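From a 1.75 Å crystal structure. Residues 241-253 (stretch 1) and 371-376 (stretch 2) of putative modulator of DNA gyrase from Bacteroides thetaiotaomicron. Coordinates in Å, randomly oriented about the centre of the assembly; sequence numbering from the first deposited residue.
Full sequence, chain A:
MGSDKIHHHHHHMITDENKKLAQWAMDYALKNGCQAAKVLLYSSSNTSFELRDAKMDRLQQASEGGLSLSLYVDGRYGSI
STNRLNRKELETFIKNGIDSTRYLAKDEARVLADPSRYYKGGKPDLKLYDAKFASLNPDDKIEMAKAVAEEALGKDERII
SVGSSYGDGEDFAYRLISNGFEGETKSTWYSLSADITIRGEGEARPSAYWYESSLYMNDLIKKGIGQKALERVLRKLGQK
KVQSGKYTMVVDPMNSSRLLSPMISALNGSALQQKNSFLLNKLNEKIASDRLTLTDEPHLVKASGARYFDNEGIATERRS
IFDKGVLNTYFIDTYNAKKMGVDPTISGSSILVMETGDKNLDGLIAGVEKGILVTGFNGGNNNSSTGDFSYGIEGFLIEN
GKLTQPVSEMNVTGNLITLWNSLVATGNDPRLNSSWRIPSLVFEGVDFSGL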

# COMPACT_ATOMS: atom_id res chain seq x y z
N LYS A 241 -24.93 -1.81 -19.75
CA LYS A 241 -25.74 -0.89 -18.98
C LYS A 241 -27.22 -1.26 -19.08
O LYS A 241 -27.62 -1.95 -20.00
CB LYS A 241 -25.57 0.54 -19.49
CG LYS A 241 -24.17 1.13 -19.28
CD LYS A 241 -24.03 2.54 -19.91
CE LYS A 241 -22.94 3.38 -19.22
NZ LYS A 241 -23.06 4.84 -19.55
N VAL A 242 -28.01 -0.79 -18.11
CA VAL A 242 -29.48 -0.92 -18.15
C VAL A 242 -30.06 0.48 -17.96
O VAL A 242 -29.32 1.41 -17.65
CB VAL A 242 -30.01 -1.89 -17.08
CG1 VAL A 242 -29.46 -3.30 -17.30
CG2 VAL A 242 -29.65 -1.39 -15.65
N GLN A 243 -31.37 0.63 -18.13
CA GLN A 243 -31.98 1.97 -18.01
C GLN A 243 -31.77 2.53 -16.61
O GLN A 243 -31.85 1.80 -15.62
CB GLN A 243 -33.48 1.94 -18.30
CG GLN A 243 -34.11 3.33 -18.39
N SER A 244 -31.50 3.83 -16.54
CA SER A 244 -31.34 4.50 -15.26
C SER A 244 -32.67 4.59 -14.52
O SER A 244 -33.73 4.69 -15.15
CB SER A 244 -30.77 5.89 -15.48
OG SER A 244 -29.46 5.76 -15.96
N GLY A 245 -32.62 4.53 -13.19
CA GLY A 245 -33.82 4.75 -12.40
C GLY A 245 -33.75 4.03 -11.07
O GLY A 245 -32.69 3.63 -10.63
N LYS A 246 -34.91 3.87 -10.43
CA LYS A 246 -34.95 3.16 -9.14
C LYS A 246 -35.03 1.67 -9.39
O LYS A 246 -35.81 1.25 -10.24
CB LYS A 246 -36.23 3.50 -8.38
CG LYS A 246 -36.40 4.96 -8.00
CD LYS A 246 -35.52 5.33 -6.88
CE LYS A 246 -35.66 6.79 -6.53
NZ LYS A 246 -34.95 7.06 -5.29
N TYR A 247 -34.30 0.90 -8.59
CA TYR A 247 -34.42 -0.56 -8.61
C TYR A 247 -34.34 -1.06 -7.19
O TYR A 247 -33.72 -0.43 -6.35
CB TYR A 247 -33.25 -1.19 -9.36
CG TYR A 247 -33.21 -0.95 -10.86
CD1 TYR A 247 -32.61 0.20 -11.39
CD2 TYR A 247 -33.70 -1.90 -11.75
CE1 TYR A 247 -32.55 0.40 -12.78
CE2 TYR A 247 -33.63 -1.71 -13.11
CZ TYR A 247 -33.05 -0.57 -13.63
OH TYR A 247 -33.00 -0.38 -15.00
N THR A 248 -34.88 -2.24 -6.94
CA THR A 248 -34.53 -3.00 -5.74
C THR A 248 -33.07 -3.47 -5.87
O THR A 248 -32.72 -4.07 -6.88
CB THR A 248 -35.39 -4.23 -5.63
OG1 THR A 248 -36.78 -3.86 -5.59
CG2 THR A 248 -35.12 -4.99 -4.33
N MET A 249 -32.25 -3.20 -4.87
CA MET A 249 -30.86 -3.65 -4.90
C MET A 249 -30.66 -4.87 -4.01
O MET A 249 -30.94 -4.83 -2.83
CB MET A 249 -29.91 -2.53 -4.47
CG MET A 249 -28.45 -2.96 -4.53
SD MET A 249 -27.20 -1.72 -4.26
CE MET A 249 -27.59 -1.12 -2.64
N VAL A 250 -30.17 -5.96 -4.62
CA VAL A 250 -29.76 -7.13 -3.86
C VAL A 250 -28.21 -7.17 -3.85
O VAL A 250 -27.57 -6.94 -4.88
CB VAL A 250 -30.35 -8.45 -4.43
CG1 VAL A 250 -29.97 -9.63 -3.53
CG2 VAL A 250 -31.87 -8.34 -4.54
N VAL A 251 -27.62 -7.44 -2.70
CA VAL A 251 -26.16 -7.54 -2.57
C VAL A 251 -25.75 -8.86 -1.94
O VAL A 251 -26.31 -9.27 -0.93
CB VAL A 251 -25.58 -6.39 -1.74
CG1 VAL A 251 -24.04 -6.36 -1.87
CG2 VAL A 251 -26.20 -5.06 -2.16
N ASP A 252 -24.77 -9.53 -2.55
CA ASP A 252 -24.33 -10.84 -2.06
C ASP A 252 -23.43 -10.73 -0.85
O ASP A 252 -23.03 -9.62 -0.50
CB ASP A 252 -23.73 -11.68 -3.19
CG ASP A 252 -22.48 -11.08 -3.80
OD1 ASP A 252 -21.78 -10.29 -3.14
OD2 ASP A 252 -22.15 -11.42 -4.98
N PRO A 253 -23.19 -11.84 -0.16
CA PRO A 253 -22.39 -11.83 1.03
C PRO A 253 -20.93 -11.52 0.71
O PRO A 253 -20.20 -11.01 1.55
CB PRO A 253 -22.53 -13.26 1.54
CG PRO A 253 -23.71 -13.78 0.94
CD PRO A 253 -23.72 -13.17 -0.44
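Stretch 2, residues 371-376: GILVTG

Residues 371-376 form an extended strand that lies beside strand 245-251 of stretch 1 and runs parallel to it. The N-to-C directions differ by 35° (signed crossing angle -35°), and the axes approach to 4.5 Å. The register pairs Thr248 with Gly371, Met249 with Ile372, Val250 with Leu373, and Val251 with Val374. Thr248 CA and Gly371 CA are 4.2 Å apart; Met249 CA and Ile372 CA are 5.2 Å apart.

Three backbone hydrogen bonds fix this register. Ile372 N donates to Thr248 O (2.8 Å), Val250 N to Ile372 O (2.9 Å), and Val374 N to Val250 O (2.7 Å). Leu373 CA also lies 3.4 Å from Val250 O in a CA-H...O contact.

Gly371 sits very close to its partner, with Gly371 CA 2.9 Å from Thr248 O. An ideal CB on Gly371 would lie 2.6 Å from Thr248 O, a clash. The absence of a side chain permits this close approach.

Side chains alternate between the two sheet faces. Met249, Val251, Ile372 and Val374 share one face. Ile372 has chi1 m and chi2 t, an extended arrangement that brings its end nearer to stretch 1. Ile372 CD1 lies over one face of the Tyr247 ring, 3.8 Å from the centroid and 10° off the normal, a CH-pi contact. Tyr247 has chi1 m and chi2 86°. Tyr247 OH donates to Gln243 O (2.5 Å), which ties the ring to the preceding loop. Val242, also m, places Val242 CG2 4.0 Å from Ile372 CD1. The isoleucine tip thus touches both the ring and the valine.

Met249 is t, t, p. The two t angles extend the chain as far as Met249 SD, which rests 3.9 Å from Val374 CG2. Val251, t at chi1, makes a looser contact, with Val251 CG2 4.4 Å from Val374 CB.

Val250 and Leu373 point to the other face, as does Thr248. Leu373 has chi1 t and chi2 p, and its end comes nearer to stretch 1 than its CA-to-CB direction suggests. With Val250 at t, Leu373 CD1 packs 3.8 Å from Val250 CG1. Thr248 OG1 is hydrogen-bonded elsewhere in the structure.

Beyond the strand pairing, Asp252 has chi1 p, and in this rotamer Asp252 OD2 lies 3.5 Å from Thr375 CA. Water 1 bridges the two residues: it donates to Asp252 OD2 (2.6 Å) and to Thr375 O (2.6 Å). Thr375 is p; its CA-to-CB bond points away overall, but Thr375 CB remains 3.8 Å from Asp252 OD2.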

# COMPACT_ATOMS: atom_id res chain seq x y z
N GLY A 371 -35.14 -5.50 -10.08
CA GLY A 371 -34.00 -5.18 -9.26
C GLY A 371 -32.72 -5.39 -10.01
O GLY A 371 -32.72 -5.74 -11.19
N ILE A 372 -31.65 -5.15 -9.28
CA ILE A 372 -30.29 -5.44 -9.72
C ILE A 372 -29.60 -6.16 -8.60
O ILE A 372 -29.60 -5.72 -7.44
CB ILE A 372 -29.56 -4.12 -10.08
CG1 ILE A 372 -30.21 -3.51 -11.32
CG2 ILE A 372 -28.04 -4.37 -10.25
CD1 ILE A 372 -29.60 -2.18 -11.76
N LEU A 373 -28.96 -7.28 -8.95
CA LEU A 373 -28.12 -7.98 -8.02
C LEU A 373 -26.72 -7.43 -8.22
O LEU A 373 -26.20 -7.44 -9.33
CB LEU A 373 -28.13 -9.48 -8.33
CG LEU A 373 -27.03 -10.26 -7.60
CD1 LEU A 373 -27.17 -10.26 -6.09
CD2 LEU A 373 -26.97 -11.68 -8.16
N VAL A 374 -26.11 -6.94 -7.15
CA VAL A 374 -24.73 -6.45 -7.16
C VAL A 374 -23.74 -7.53 -6.75
O VAL A 374 -23.76 -8.03 -5.62
CB VAL A 374 -24.60 -5.20 -6.25
CG1 VAL A 374 -23.12 -4.76 -6.14
CG2 VAL A 374 -25.46 -4.10 -6.82
N THR A 375 -22.89 -7.92 -7.69
CA THR A 375 -21.89 -8.94 -7.41
C THR A 375 -20.50 -8.36 -7.30
O THR A 375 -19.51 -9.10 -7.12
CB THR A 375 -21.90 -10.02 -8.52
OG1 THR A 375 -21.65 -9.43 -9.81
CG2 THR A 375 -23.26 -10.65 -8.62
N GLY A 376 -20.40 -7.05 -7.44
CA GLY A 376 -19.11 -6.42 -7.28
C GLY A 376 -19.18 -4.92 -7.39
O GLY A 376 -20.10 -4.38 -8.00
O HOH W 1 -19.65 -11.40 -5.85